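Local atomic coordinates of 11S globulin (PDB entry 5WXU), a protein that probably serves as a seed storage protein and nutrient reservoir, and binds the plant hormone auxin (indole-3-acetic acid). Residues G79-R84 / H184-R189; N98-L103 / Q195-Y200; P346-N351 / K415-V420; H353-V358 / L385-Q390. All coordinates share one frame; numbering follows the deposited sequence.

Interaction 1: residues G79-R84 / H184-R189; sequences GIDATR and HDLSNR
G79, the residue just past helix 73-78, opens the pairing of strands 80-87 and 178-185, antiparallel neighbours in a sheet of the N-terminal cupin barrel. Its positive phi (76°) accompanies the exit from the helix, and its carbonyl O collects two weak hydrogen bonds, from L186 N (2.8 Å) and S187 N, inside the type I turn D185-N188 that follows the partner strand. I80 makes a non-hydrogen-bonded pair with D185, whose carboxylate forms a salt bridge with R28 of the second subunit. D81 comes next, on the other face, in a hydrogen-bonded pair with H184: D81 N reaches H184 O at 3.0 Å and H184 N reaches D81 O at 2.9 Å, both in the carbonyl planes. L186 crosses the D81 side chain obliquely, its CD1 3.6 Å from D81 OD2. An alanine at L186 would remove this branched end and would probably leave the D81 carboxylate with less apolar packing beside it. H184 NE2 is bonded to N98 OD1, and at the other ring nitrogen a water in the ring plane links H184 ND1 (2.5 Å) to T83 OG1 (2.8 Å).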
loop_
_atom_site.group_PDB
_atom_site.type_symbol
_atom_site.label_atom_id
_atom_site.label_comp_id
_atom_site.label_asym_id
_atom_site.label_seq_id
_atom_site.Cartn_x
_atom_site.Cartn_y
_atom_site.Cartn_z
ATOM N N GLY B 79 -0.994 27.746 5.065
ATOM C CA GLY B 79 0.290 27.134 4.961
ATOM C C GLY B 79 0.894 27.285 3.576
ATOM O O GLY B 79 1.560 26.389 3.097
ATOM N N ILE B 80 0.599 28.396 2.901
ATOM C CA ILE B 80 1.019 28.523 1.510
ATOM C C ILE B 80 1.749 29.813 1.234
ATOM O O ILE B 80 1.568 30.788 2.001
ATOM C CB ILE B 80 -0.165 28.353 0.502
ATOM C CG1 ILE B 80 -1.246 29.398 0.664
ATOM C CG2 ILE B 80 -0.771 26.940 0.472
ATOM C CD1 ILE B 80 -1.101 30.421 -0.475
ATOM N N ASP B 81 2.539 29.802 0.160
ATOM C CA ASP B 81 2.977 31.039 -0.530
ATOM C C ASP B 81 2.348 31.083 -1.890
ATOM O O ASP B 81 2.094 30.038 -2.528
ATOM C CB ASP B 81 4.481 31.148 -0.625
ATOM C CG ASP B 81 5.062 31.763 0.639
ATOM O OD1 ASP B 81 4.384 32.607 1.290
ATOM O OD2 ASP B 81 6.154 31.378 1.026
ATOM N N ALA B 82 2.087 32.307 -2.370
ATOM C CA ALA B 82 1.566 32.519 -3.680
ATOM C C ALA B 82 2.394 33.588 -4.421
ATOM O O ALA B 82 2.773 34.640 -3.854
ATOM C CB ALA B 82 0.106 32.912 -3.597
ATOM N N THR B 83 2.769 33.247 -5.635
ATOM C CA THR B 83 3.554 34.102 -6.524
ATOM C C THR B 83 2.989 34.130 -7.914
ATOM O O THR B 83 2.542 33.114 -8.444
ATOM C CB THR B 83 4.986 33.603 -6.648
ATOM O OG1 THR B 83 5.502 33.325 -5.355
ATOM C CG2 THR B 83 5.920 34.660 -7.309
ATOM N N ARG B 84 3.033 35.314 -8.547
ATOM C CA ARG B 84 2.614 35.458 -9.973
ATOM C C ARG B 84 3.848 35.841 -10.765
ATOM O O ARG B 84 4.352 36.987 -10.629
ATOM C CB ARG B 84 1.464 36.453 -10.160
ATOM C CG ARG B 84 1.006 36.609 -11.580
ATOM C CD ARG B 84 -0.377 37.251 -11.669
ATOM N NE ARG B 84 -0.406 38.608 -11.142
ATOM C CZ ARG B 84 -1.426 39.239 -10.541
ATOM N NH1 ARG B 84 -2.610 38.646 -10.233
ATOM N NH2 ARG B 84 -1.256 40.553 -10.212
ATOM N N HIS B 184 2.850 27.470 -3.540
ATOM C CA HIS B 184 3.778 26.601 -2.781
ATOM C C HIS B 184 3.145 26.133 -1.507
ATOM O O HIS B 184 2.604 26.966 -0.771
ATOM C CB HIS B 184 5.083 27.298 -2.446
ATOM C CG HIS B 184 6.037 27.419 -3.576
ATOM N ND1 HIS B 184 6.137 28.588 -4.300
ATOM C CD2 HIS B 184 7.008 26.589 -4.062
ATOM C CE1 HIS B 184 7.054 28.457 -5.236
ATOM N NE2 HIS B 184 7.597 27.253 -5.123
ATOM N N ASP B 185 3.179 24.820 -1.245
ATOM C CA ASP B 185 2.548 24.248 -0.039
ATOM C C ASP B 185 3.591 24.126 1.046
ATOM O O ASP B 185 4.331 23.113 1.144
ATOM C CB ASP B 185 1.928 22.897 -0.428
ATOM C CG ASP B 185 1.236 22.245 0.696
ATOM O OD1 ASP B 185 1.096 22.886 1.771
ATOM O OD2 ASP B 185 0.928 21.014 0.519
ATOM N N LEU B 186 3.726 25.165 1.853
ATOM C CA LEU B 186 4.768 25.168 2.866
ATOM C C LEU B 186 4.601 24.135 3.966
ATOM O O LEU B 186 5.578 23.658 4.490
ATOM C CB LEU B 186 4.817 26.537 3.566
ATOM C CG LEU B 186 5.090 27.706 2.606
ATOM C CD1 LEU B 186 5.069 28.999 3.432
ATOM C CD2 LEU B 186 6.370 27.604 1.832
ATOM N N SER B 187 3.385 23.806 4.354
ATOM C CA SER B 187 3.158 22.912 5.453
ATOM C C SER B 187 3.277 21.459 5.057
ATOM O O SER B 187 3.045 20.590 5.890
ATOM C CB SER B 187 1.799 23.141 6.160
ATOM O OG SER B 187 0.705 22.576 5.444
ATOM N N ASN B 188 3.581 21.206 3.808
ATOM C CA ASN B 188 3.698 19.830 3.262
ATOM C C ASN B 188 4.764 19.030 3.975
ATOM O O ASN B 188 5.760 19.547 4.370
ATOM C CB ASN B 188 4.021 19.935 1.753
ATOM C CG ASN B 188 3.674 18.663 0.995
ATOM O OD1 ASN B 188 4.484 17.681 0.967
ATOM N ND2 ASN B 188 2.532 18.693 0.296
ATOM N N ARG B 189 4.532 17.690 4.121
ATOM C CA ARG B 189 5.553 16.847 4.691
ATOM C C ARG B 189 6.905 16.943 3.974
ATOM O O ARG B 189 7.928 16.656 4.619
ATOM C CB ARG B 189 5.068 15.405 4.737
ATOM C CG ARG B 189 4.775 14.794 3.398
ATOM C CD ARG B 189 4.041 13.467 3.419
ATOM N NE ARG B 189 3.732 13.046 2.067
ATOM C CZ ARG B 189 3.236 11.841 1.726
ATOM N NH1 ARG B 189 2.927 10.938 2.668
ATOM N NH2 ARG B 189 3.024 11.546 0.439
HETATM O O HOH W 1 4.776 30.730 -4.428
#

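Interaction 2: residues N98-L103 / Q195-Y200; sequences NNAPML and QNLRRY. With PO4 (phosphate ion), chain N.
The loop joining strands 91-98 and 102-108 of the N-terminal cupin barrel meets residues 196-199, on the way into strand 198-201, and here two consecutive asparagines show how side-chain amides can stitch a loop to a neighbouring backbone. N99 works with both ends of its amide. With CG in the crowded position between the backbone N and the carbonyl carbon (chi1 64°), its OD1 accepts from R198 N at 2.8 Å in a nearly straight bond, the donor lying above the carbonyl plane, while its ND2 donates a hydrogen bond to N196 O at 3.0 Å. That carbonyl is gripped twice, because R198 NH1 also donates to N196 O (2.9 Å), and D194 holds the same guanidinium by a salt bridge. N98 divides its amide differently. One N-H of ND2 runs in the amide plane to a lone pair of R198 O (3.0 Å, 171°), and ND2 also donates to phosphate O1 at 3.1 Å. R199 completes the grip: its NH1 reaches phosphate O4 (2.9 Å) at the guanidinium edge, and L197 CD2 sits 3.5 Å above the centre of the guanidinium plane. S96, H85 and H168 also bind this anion, probably a crystallisation component. Its place between the two sheets, beside histidines, recalls the barrel interior where many cupins hold their metal or ligand.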
loop_
_atom_site.group_PDB
_atom_site.type_symbol
_atom_site.label_atom_id
_atom_site.label_comp_id
_atom_site.label_asym_id
_atom_site.label_seq_id
_atom_site.Cartn_x
_atom_site.Cartn_y
_atom_site.Cartn_z
ATOM N N ASN B 98 12.980 24.550 -4.704
ATOM C CA ASN B 98 12.332 25.050 -3.537
ATOM C C ASN B 98 12.284 23.980 -2.470
ATOM O O ASN B 98 12.438 22.795 -2.759
ATOM C CB ASN B 98 10.928 25.489 -3.855
ATOM C CG ASN B 98 10.879 26.444 -5.003
ATOM O OD1 ASN B 98 10.307 26.160 -6.047
ATOM N ND2 ASN B 98 11.440 27.651 -4.803
ATOM N N ASN B 99 12.006 24.432 -1.271
ATOM C CA ASN B 99 11.763 23.502 -0.146
ATOM C C ASN B 99 10.347 22.964 0.007
ATOM O O ASN B 99 10.056 22.165 0.912
ATOM C CB ASN B 99 12.193 24.145 1.168
ATOM C CG ASN B 99 11.400 25.356 1.532
ATOM O OD1 ASN B 99 11.225 26.218 0.673
ATOM N ND2 ASN B 99 10.982 25.492 2.791
ATOM N N ALA B 100 9.450 23.411 -0.846
ATOM C CA ALA B 100 8.027 23.053 -0.741
ATOM C C ALA B 100 7.622 22.669 -2.107
ATOM O O ALA B 100 8.071 23.256 -3.092
ATOM C CB ALA B 100 7.162 24.226 -0.282
ATOM N N PRO B 101 6.735 21.682 -2.229
ATOM C CA PRO B 101 6.064 21.344 -3.501
ATOM C C PRO B 101 5.093 22.467 -3.929
ATOM O O PRO B 101 4.776 23.365 -3.115
ATOM C CB PRO B 101 5.355 20.063 -3.187
ATOM C CG PRO B 101 5.008 20.208 -1.719
ATOM C CD PRO B 101 6.124 20.977 -1.079
ATOM N N MET B 102 4.708 22.440 -5.189
ATOM C CA MET B 102 3.891 23.507 -5.754
ATOM C C MET B 102 3.011 22.989 -6.837
ATOM O O MET B 102 3.348 22.005 -7.475
ATOM C CB MET B 102 4.812 24.595 -6.308
ATOM C CG MET B 102 5.594 24.102 -7.502
ATOM S SD MET B 102 7.076 25.068 -7.765
ATOM C CE MET B 102 8.139 23.937 -8.508
ATOM N N LEU B 103 1.881 23.643 -7.083
ATOM C CA LEU B 103 1.193 23.611 -8.314
ATOM C C LEU B 103 1.405 24.970 -9.050
ATOM O O LEU B 103 1.386 26.071 -8.402
ATOM C CB LEU B 103 -0.257 23.408 -8.080
ATOM C CG LEU B 103 -0.668 22.134 -7.362
ATOM C CD1 LEU B 103 -2.140 21.964 -7.536
ATOM C CD2 LEU B 103 0.028 20.910 -7.930
ATOM N N GLN B 195 8.398 26.991 8.171
ATOM C CA GLN B 195 7.274 27.419 7.360
ATOM C C GLN B 195 7.534 28.731 6.612
ATOM O O GLN B 195 6.780 29.726 6.765
ATOM C CB GLN B 195 6.008 27.509 8.248
ATOM C CG GLN B 195 5.690 26.200 8.963
ATOM C CD GLN B 195 5.502 25.083 7.941
ATOM O OE1 GLN B 195 4.572 25.125 7.174
ATOM N NE2 GLN B 195 6.431 24.149 7.880
ATOM N N ASN B 196 8.576 28.712 5.801
ATOM C CA ASN B 196 9.012 29.865 4.996
ATOM C C ASN B 196 9.550 29.305 3.707
ATOM O O ASN B 196 10.234 28.273 3.713
ATOM C CB ASN B 196 10.121 30.674 5.686
ATOM C CG ASN B 196 9.683 31.248 7.019
ATOM O OD1 ASN B 196 9.971 30.655 8.105
ATOM N ND2 ASN B 196 8.904 32.327 6.966
ATOM N N LEU B 197 9.231 29.966 2.578
ATOM C CA LEU B 197 9.746 29.503 1.308
ATOM C C LEU B 197 11.190 29.906 1.047
ATOM O O LEU B 197 11.532 31.111 1.203
ATOM C CB LEU B 197 8.864 30.052 0.177
ATOM C CG LEU B 197 9.197 29.637 -1.224
ATOM C CD1 LEU B 197 9.009 28.129 -1.400
ATOM C CD2 LEU B 197 8.311 30.389 -2.224
ATOM N N ARG B 198 11.975 28.953 0.557
ATOM C CA ARG B 198 13.272 29.168 -0.028
ATOM C C ARG B 198 13.227 29.024 -1.501
ATOM O O ARG B 198 12.577 28.095 -2.051
ATOM C CB ARG B 198 14.324 28.156 0.461
ATOM C CG ARG B 198 14.895 28.368 1.834
ATOM C CD ARG B 198 14.013 27.931 2.923
ATOM N NE ARG B 198 14.682 27.884 4.237
ATOM C CZ ARG B 198 13.995 27.850 5.341
ATOM N NH1 ARG B 198 12.683 27.865 5.296
ATOM N NH2 ARG B 198 14.600 27.844 6.513
ATOM N N ARG B 199 13.895 29.955 -2.213
ATOM C CA ARG B 199 14.090 29.826 -3.647
ATOM C C ARG B 199 15.545 29.830 -3.972
ATOM O O ARG B 199 16.205 30.843 -3.845
ATOM C CB ARG B 199 13.389 30.943 -4.457
ATOM C CG ARG B 199 11.891 31.101 -4.100
ATOM C CD ARG B 199 11.263 32.258 -4.893
ATOM N NE ARG B 199 10.206 32.928 -4.145
ATOM C CZ ARG B 199 8.958 33.080 -4.565
ATOM N NH1 ARG B 199 8.528 32.570 -5.736
ATOM N NH2 ARG B 199 8.118 33.727 -3.762
ATOM N N TYR B 200 16.037 28.676 -4.419
ATOM C CA TYR B 200 17.442 28.444 -4.634
ATOM C C TYR B 200 17.641 28.390 -6.123
ATOM O O TYR B 200 17.249 27.458 -6.760
ATOM C CB TYR B 200 17.933 27.178 -3.909
ATOM C CG TYR B 200 18.114 27.377 -2.377
ATOM C CD1 TYR B 200 17.752 28.588 -1.722
ATOM C CD2 TYR B 200 18.677 26.423 -1.605
ATOM C CE1 TYR B 200 17.890 28.741 -0.352
ATOM C CE2 TYR B 200 18.786 26.550 -0.220
ATOM C CZ TYR B 200 18.431 27.704 0.418
ATOM O OH TYR B 200 18.635 27.857 1.810
HETATM P P PO4 N . 10.072 29.393 -7.954
HETATM O O1 PO4 N . 11.572 29.291 -7.375
HETATM O O2 PO4 N . 9.672 28.704 -9.249
HETATM O O3 PO4 N . 9.181 28.533 -7.047
HETATM O O4 PO4 N . 9.367 30.738 -7.770
#

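Interaction 3: residues P346-N351 / K415-V420; sequences PEWNNN and KATALV. With PO4 (phosphate ion), chain O.
T417 N to W348 O (2.7 Å), nearly along the C=O axis, is the shortest of the backbone hydrogen bonds that pair strands 343-349 and 416-418 antiparallel in the C-terminal cupin. L419 N to P346 O and N350 N to K415 O carry the pairing outward. Asparagine side chains add to it: T417 OG1 donates to a lone pair of N350 OD1 at 2.9 Å, and K415 N to one of N351 OD1 at 3.0 Å. A water donates to both N351 OD1 and K415 O, while K415 NZ donates to O2 of a phosphate, probably a crystallisation component. Packing centres on W348: T417 CG2 lies over its six-membered ring, 3.8 Å from the centroid, and L419 CG at the edge. Y97 of the second subunit stacks on the indole, and W348 NE1 donates to G165 O there. An alanine at W348 would probably lose this packing and both interface contacts. T417 thus anchors the strand with both side-chain branches, hydroxyl to amide and methyl to aromatic face.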
loop_
_atom_site.group_PDB
_atom_site.type_symbol
_atom_site.label_atom_id
_atom_site.label_comp_id
_atom_site.label_asym_id
_atom_site.label_seq_id
_atom_site.Cartn_x
_atom_site.Cartn_y
_atom_site.Cartn_z
ATOM N N PRO B 346 -23.592 26.173 -2.195
ATOM C CA PRO B 346 -22.974 26.409 -0.914
ATOM C C PRO B 346 -22.409 25.089 -0.345
ATOM O O PRO B 346 -23.041 24.006 -0.492
ATOM C CB PRO B 346 -24.110 26.852 -0.018
ATOM C CG PRO B 346 -25.331 26.756 -0.799
ATOM C CD PRO B 346 -25.043 26.458 -2.186
ATOM N N GLU B 347 -21.243 25.188 0.269
ATOM C CA GLU B 347 -20.519 23.976 0.664
ATOM C C GLU B 347 -19.397 24.299 1.594
ATOM O O GLU B 347 -19.188 25.431 1.927
ATOM C CB GLU B 347 -19.928 23.240 -0.608
ATOM C CG GLU B 347 -18.792 23.943 -1.375
ATOM C CD GLU B 347 -18.598 23.486 -2.830
ATOM O OE1 GLU B 347 -19.364 22.644 -3.377
ATOM O OE2 GLU B 347 -17.626 23.997 -3.435
ATOM N N TRP B 348 -18.682 23.260 1.995
ATOM C CA TRP B 348 -17.431 23.421 2.727
ATOM C C TRP B 348 -16.481 22.337 2.245
ATOM O O TRP B 348 -16.931 21.263 1.756
ATOM C CB TRP B 348 -17.571 23.288 4.226
ATOM C CG TRP B 348 -17.993 21.936 4.825
ATOM C CD1 TRP B 348 -17.178 20.912 5.279
ATOM C CD2 TRP B 348 -19.315 21.515 5.093
ATOM N NE1 TRP B 348 -17.942 19.892 5.760
ATOM C CE2 TRP B 348 -19.253 20.237 5.672
ATOM C CE3 TRP B 348 -20.574 22.099 4.868
ATOM C CZ2 TRP B 348 -20.394 19.534 6.065
ATOM C CZ3 TRP B 348 -21.715 21.434 5.307
ATOM C CH2 TRP B 348 -21.615 20.137 5.869
ATOM N N ASN B 349 -15.232 22.621 2.438
ATOM C CA ASN B 349 -14.151 21.661 2.160
ATOM C C ASN B 349 -13.965 20.818 3.408
ATOM O O ASN B 349 -13.683 21.329 4.518
ATOM C CB ASN B 349 -12.881 22.415 1.864
ATOM C CG ASN B 349 -12.953 23.245 0.595
ATOM O OD1 ASN B 349 -13.371 22.768 -0.447
ATOM N ND2 ASN B 349 -12.516 24.481 0.681
ATOM N N ASN B 350 -14.080 19.516 3.262
ATOM C CA ASN B 350 -14.042 18.713 4.447
ATOM C C ASN B 350 -12.605 18.271 4.831
ATOM O O ASN B 350 -12.377 18.072 5.983
ATOM C CB ASN B 350 -15.091 17.604 4.387
ATOM C CG ASN B 350 -15.021 16.819 3.112
ATOM O OD1 ASN B 350 -16.000 16.718 2.345
ATOM N ND2 ASN B 350 -13.836 16.270 2.851
ATOM N N ASN B 351 -11.654 18.270 3.899
ATOM C CA ASN B 351 -10.327 17.741 4.179
ATOM C C ASN B 351 -9.186 18.585 3.658
ATOM O O ASN B 351 -8.142 18.038 3.317
ATOM C CB ASN B 351 -10.236 16.301 3.606
ATOM C CG ASN B 351 -10.446 16.216 2.107
ATOM O OD1 ASN B 351 -10.713 17.220 1.453
ATOM N ND2 ASN B 351 -10.274 15.018 1.530
ATOM N N LYS B 415 -12.223 16.918 -1.159
ATOM C CA LYS B 415 -13.653 16.765 -1.417
ATOM C C LYS B 415 -14.382 17.872 -0.671
ATOM O O LYS B 415 -13.856 18.408 0.323
ATOM C CB LYS B 415 -14.167 15.435 -0.945
ATOM C CG LYS B 415 -13.902 14.293 -1.922
ATOM C CD LYS B 415 -14.156 12.928 -1.264
ATOM C CE LYS B 415 -13.057 12.477 -0.297
ATOM N NZ LYS B 415 -11.715 12.083 -0.861
ATOM N N ALA B 416 -15.525 18.215 -1.215
ATOM C CA ALA B 416 -16.348 19.258 -0.638
ATOM C C ALA B 416 -17.661 18.595 -0.283
ATOM O O ALA B 416 -18.021 17.528 -0.809
ATOM C CB ALA B 416 -16.546 20.355 -1.612
ATOM N N THR B 417 -18.378 19.239 0.613
ATOM C CA THR B 417 -19.693 18.736 1.046
ATOM C C THR B 417 -20.708 19.842 0.686
ATOM O O THR B 417 -20.498 21.029 1.009
ATOM C CB THR B 417 -19.701 18.440 2.528
ATOM O OG1 THR B 417 -18.752 17.377 2.827
ATOM C CG2 THR B 417 -21.069 18.026 2.949
ATOM N N ALA B 418 -21.733 19.459 -0.066
ATOM C CA ALA B 418 -22.749 20.368 -0.553
ATOM C C ALA B 418 -23.902 20.491 0.452
ATOM O O ALA B 418 -24.362 19.498 1.089
ATOM C CB ALA B 418 -23.276 19.892 -1.890
ATOM N N LEU B 419 -24.444 21.693 0.502
ATOM C CA LEU B 419 -25.662 21.990 1.231
ATOM C C LEU B 419 -26.904 22.133 0.339
ATOM O O LEU B 419 -28.018 22.305 0.852
ATOM C CB LEU B 419 -25.439 23.295 2.003
ATOM C CG LEU B 419 -24.592 23.177 3.276
ATOM C CD1 LEU B 419 -24.125 24.534 3.699
ATOM C CD2 LEU B 419 -25.491 22.547 4.336
ATOM N N VAL B 420 -26.740 22.050 -0.973
ATOM C CA VAL B 420 -27.774 22.161 -1.955
ATOM C C VAL B 420 -27.501 21.149 -3.044
ATOM O O VAL B 420 -26.366 20.940 -3.409
ATOM C CB VAL B 420 -27.775 23.582 -2.557
ATOM C CG1 VAL B 420 -28.672 23.647 -3.784
ATOM C CG2 VAL B 420 -28.208 24.611 -1.500
HETATM P P PO4 O . -11.840 8.849 -2.454
HETATM O O1 PO4 O . -10.516 8.173 -2.747
HETATM O O2 PO4 O . -11.911 10.293 -2.824
HETATM O O3 PO4 O . -12.767 7.997 -3.330
HETATM O O4 PO4 O . -12.086 8.662 -0.959
HETATM O O HOH W 2 -11.748 19.501 1.116
#

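Interaction 4: residues H353-V358 / L385-Q390; sequences HSISYV and LFIIPQ
F386 holds CG in the crowded position between its backbone N and carbonyl carbon (chi1 58°), which lays the phenyl ring across the neighbouring strand, while H353, with CG anti to its carbonyl carbon (chi1 -50°), aims ND1 at the chain beyond that strand. Both side chains lie along the pairing of strand 354-359 with strand 385-388, the outermost strand within this chain of an antiparallel sheet of the C-terminal cupin barrel. Two hydrogen-bonded pairs, S354 with I388 and S356 with F386, anchor the backbone; the tightest bond is S356 N to F386 O, at 2.7 Å and almost straight. Past the strand end, Q390 N donates to H353 ND1 (2.9 Å) within the ring plane. H353 NE2 is bonded to Q192 O of the second subunit, so the imidazole, accepting at one nitrogen, is consistent with a proton on the other. A water lies beside S354 OG and S356 OG and donates to F386 O; S356 OG is also bonded to T407. On the opposite face of the sheet, I355 CG2 packs against L385 CD1 (3.8 Å) and I387 CD1 (3.9 Å). Back on the serine face, S356 CB makes a CH-pi contact 3.6 Å from the centroid of the F386 ring, while V358 CG2 meets that ring's edge, 3.9 Å from CE2.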
loop_
_atom_site.group_PDB
_atom_site.type_symbol
_atom_site.label_atom_id
_atom_site.label_comp_id
_atom_site.label_asym_id
_atom_site.label_seq_id
_atom_site.Cartn_x
_atom_site.Cartn_y
_atom_site.Cartn_z
ATOM N N HIS B 353 -7.765 23.014 2.858
ATOM C CA HIS B 353 -7.945 24.451 2.551
ATOM C C HIS B 353 -8.031 24.674 1.057
ATOM O O HIS B 353 -7.471 23.901 0.231
ATOM C CB HIS B 353 -6.838 25.276 3.080
ATOM C CG HIS B 353 -6.536 25.038 4.485
ATOM N ND1 HIS B 353 -7.492 25.097 5.470
ATOM C CD2 HIS B 353 -5.364 24.733 5.084
ATOM C CE1 HIS B 353 -6.908 24.863 6.626
ATOM N NE2 HIS B 353 -5.620 24.614 6.416
ATOM N N SER B 354 -8.775 25.727 0.652
ATOM C CA SER B 354 -8.843 26.069 -0.772
ATOM C C SER B 354 -8.215 27.432 -0.991
ATOM O O SER B 354 -8.436 28.374 -0.225
ATOM C CB SER B 354 -10.270 26.001 -1.377
ATOM O OG SER B 354 -11.132 26.914 -0.737
ATOM N N ILE B 355 -7.386 27.493 -2.017
ATOM C CA ILE B 355 -6.735 28.733 -2.439
ATOM C C ILE B 355 -7.173 28.976 -3.898
ATOM O O ILE B 355 -6.764 28.251 -4.841
ATOM C CB ILE B 355 -5.210 28.596 -2.368
ATOM C CG1 ILE B 355 -4.758 28.190 -0.983
ATOM C CG2 ILE B 355 -4.522 29.860 -2.836
ATOM C CD1 ILE B 355 -4.633 26.699 -0.740
ATOM N N SER B 356 -7.994 30.020 -4.101
ATOM C CA SER B 356 -8.594 30.328 -5.434
ATOM C C SER B 356 -8.006 31.566 -6.075
ATOM O O SER B 356 -7.685 32.500 -5.383
ATOM C CB SER B 356 -10.064 30.537 -5.333
ATOM O OG SER B 356 -10.755 29.361 -4.888
ATOM N N TYR B 357 -7.794 31.488 -7.384
ATOM C CA TYR B 357 -7.332 32.648 -8.165
ATOM C C TYR B 357 -8.342 32.925 -9.235
ATOM O O TYR B 357 -8.703 32.049 -9.962
ATOM C CB TYR B 357 -6.020 32.287 -8.807
ATOM C CG TYR B 357 -5.408 33.429 -9.561
ATOM C CD1 TYR B 357 -4.901 34.528 -8.872
ATOM C CD2 TYR B 357 -5.356 33.423 -10.929
ATOM C CE1 TYR B 357 -4.413 35.626 -9.575
ATOM C CE2 TYR B 357 -4.785 34.468 -11.634
ATOM C CZ TYR B 357 -4.303 35.573 -10.930
ATOM O OH TYR B 357 -3.802 36.664 -11.653
ATOM N N VAL B 358 -8.798 34.167 -9.359
ATOM C CA VAL B 358 -9.795 34.514 -10.347
ATOM C C VAL B 358 -9.109 34.923 -11.651
ATOM O O VAL B 358 -8.399 35.937 -11.696
ATOM C CB VAL B 358 -10.649 35.675 -9.848
ATOM C CG1 VAL B 358 -11.807 35.938 -10.809
ATOM C CG2 VAL B 358 -11.215 35.429 -8.488
ATOM N N LEU B 385 -6.624 36.613 -5.380
ATOM C CA LEU B 385 -6.545 35.348 -4.675
ATOM C C LEU B 385 -7.475 35.340 -3.470
ATOM O O LEU B 385 -7.568 36.342 -2.752
ATOM C CB LEU B 385 -5.109 35.173 -4.180
ATOM C CG LEU B 385 -4.594 33.772 -3.801
ATOM C CD1 LEU B 385 -4.302 32.974 -5.076
ATOM C CD2 LEU B 385 -3.361 33.830 -2.891
ATOM N N PHE B 386 -8.100 34.203 -3.162
ATOM C CA PHE B 386 -8.894 34.064 -1.903
ATOM C C PHE B 386 -8.752 32.691 -1.285
ATOM O O PHE B 386 -8.652 31.658 -2.041
ATOM C CB PHE B 386 -10.394 34.487 -1.991
ATOM C CG PHE B 386 -11.231 33.782 -3.000
ATOM C CD1 PHE B 386 -11.965 32.662 -2.638
ATOM C CD2 PHE B 386 -11.374 34.251 -4.294
ATOM C CE1 PHE B 386 -12.779 32.005 -3.524
ATOM C CE2 PHE B 386 -12.162 33.580 -5.202
ATOM C CZ PHE B 386 -12.918 32.468 -4.801
ATOM N N ILE B 387 -8.631 32.703 0.040
ATOM C CA ILE B 387 -8.385 31.491 0.832
ATOM C C ILE B 387 -9.652 31.174 1.610
ATOM O O ILE B 387 -10.191 32.035 2.253
ATOM C CB ILE B 387 -7.179 31.664 1.793
ATOM C CG1 ILE B 387 -5.838 31.595 1.076
ATOM C CG2 ILE B 387 -7.107 30.510 2.779
ATOM C CD1 ILE B 387 -5.700 32.365 -0.127
ATOM N N ILE B 388 -10.161 29.952 1.489
ATOM C CA ILE B 388 -11.239 29.439 2.282
ATOM C C ILE B 388 -10.690 28.273 3.131
ATOM O O ILE B 388 -10.431 27.198 2.558
ATOM C CB ILE B 388 -12.435 28.990 1.485
ATOM C CG1 ILE B 388 -12.984 30.161 0.681
ATOM C CG2 ILE B 388 -13.531 28.571 2.426
ATOM C CD1 ILE B 388 -13.770 29.777 -0.482
ATOM N N PRO B 389 -10.485 28.490 4.413
ATOM C CA PRO B 389 -10.004 27.339 5.265
ATOM C C PRO B 389 -10.987 26.191 5.331
ATOM O O PRO B 389 -12.204 26.360 5.168
ATOM C CB PRO B 389 -9.842 27.954 6.674
ATOM C CG PRO B 389 -9.720 29.473 6.406
ATOM C CD PRO B 389 -10.663 29.699 5.246
ATOM N N GLN B 390 -10.433 24.993 5.533
ATOM C CA GLN B 390 -11.161 23.785 5.895
ATOM C C GLN B 390 -12.364 24.038 6.791
ATOM O O GLN B 390 -12.252 24.804 7.758
ATOM C CB GLN B 390 -10.194 22.868 6.601
ATOM C CG GLN B 390 -10.813 21.590 7.137
ATOM C CD GLN B 390 -9.821 20.702 7.928
ATOM O OE1 GLN B 390 -8.692 21.070 8.255
ATOM N NE2 GLN B 390 -10.272 19.473 8.227
HETATM O O HOH W 3 -10.686 29.288 -2.086
#

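In the fold
The four contacts fall in pairs, one pair in each cupin domain. Interactions 1 and 2, with centres 7 Å apart, touch where residues 184-185 meet segment 98-103: D185 N lies 2.9 Å from P101 O, probably a hydrogen bond. Interactions 3 and 4 meet where strand 343-349 leads into strand 354-359, N349 ND2 lying 3.1 Å from S354 OG, probably a hydrogen bond. Interactions 1 and 4 bridge the two cupins, with R84 NH1 2.7 Å from Y357 OH and A82 CB packed on L385 CD2. Interactions 2 and 3 are farthest apart, centres about 29 Å. Interaction 3 lies closest to auxin, the A418 side chain being about 10 Å from a bound indole-3-acetic acid.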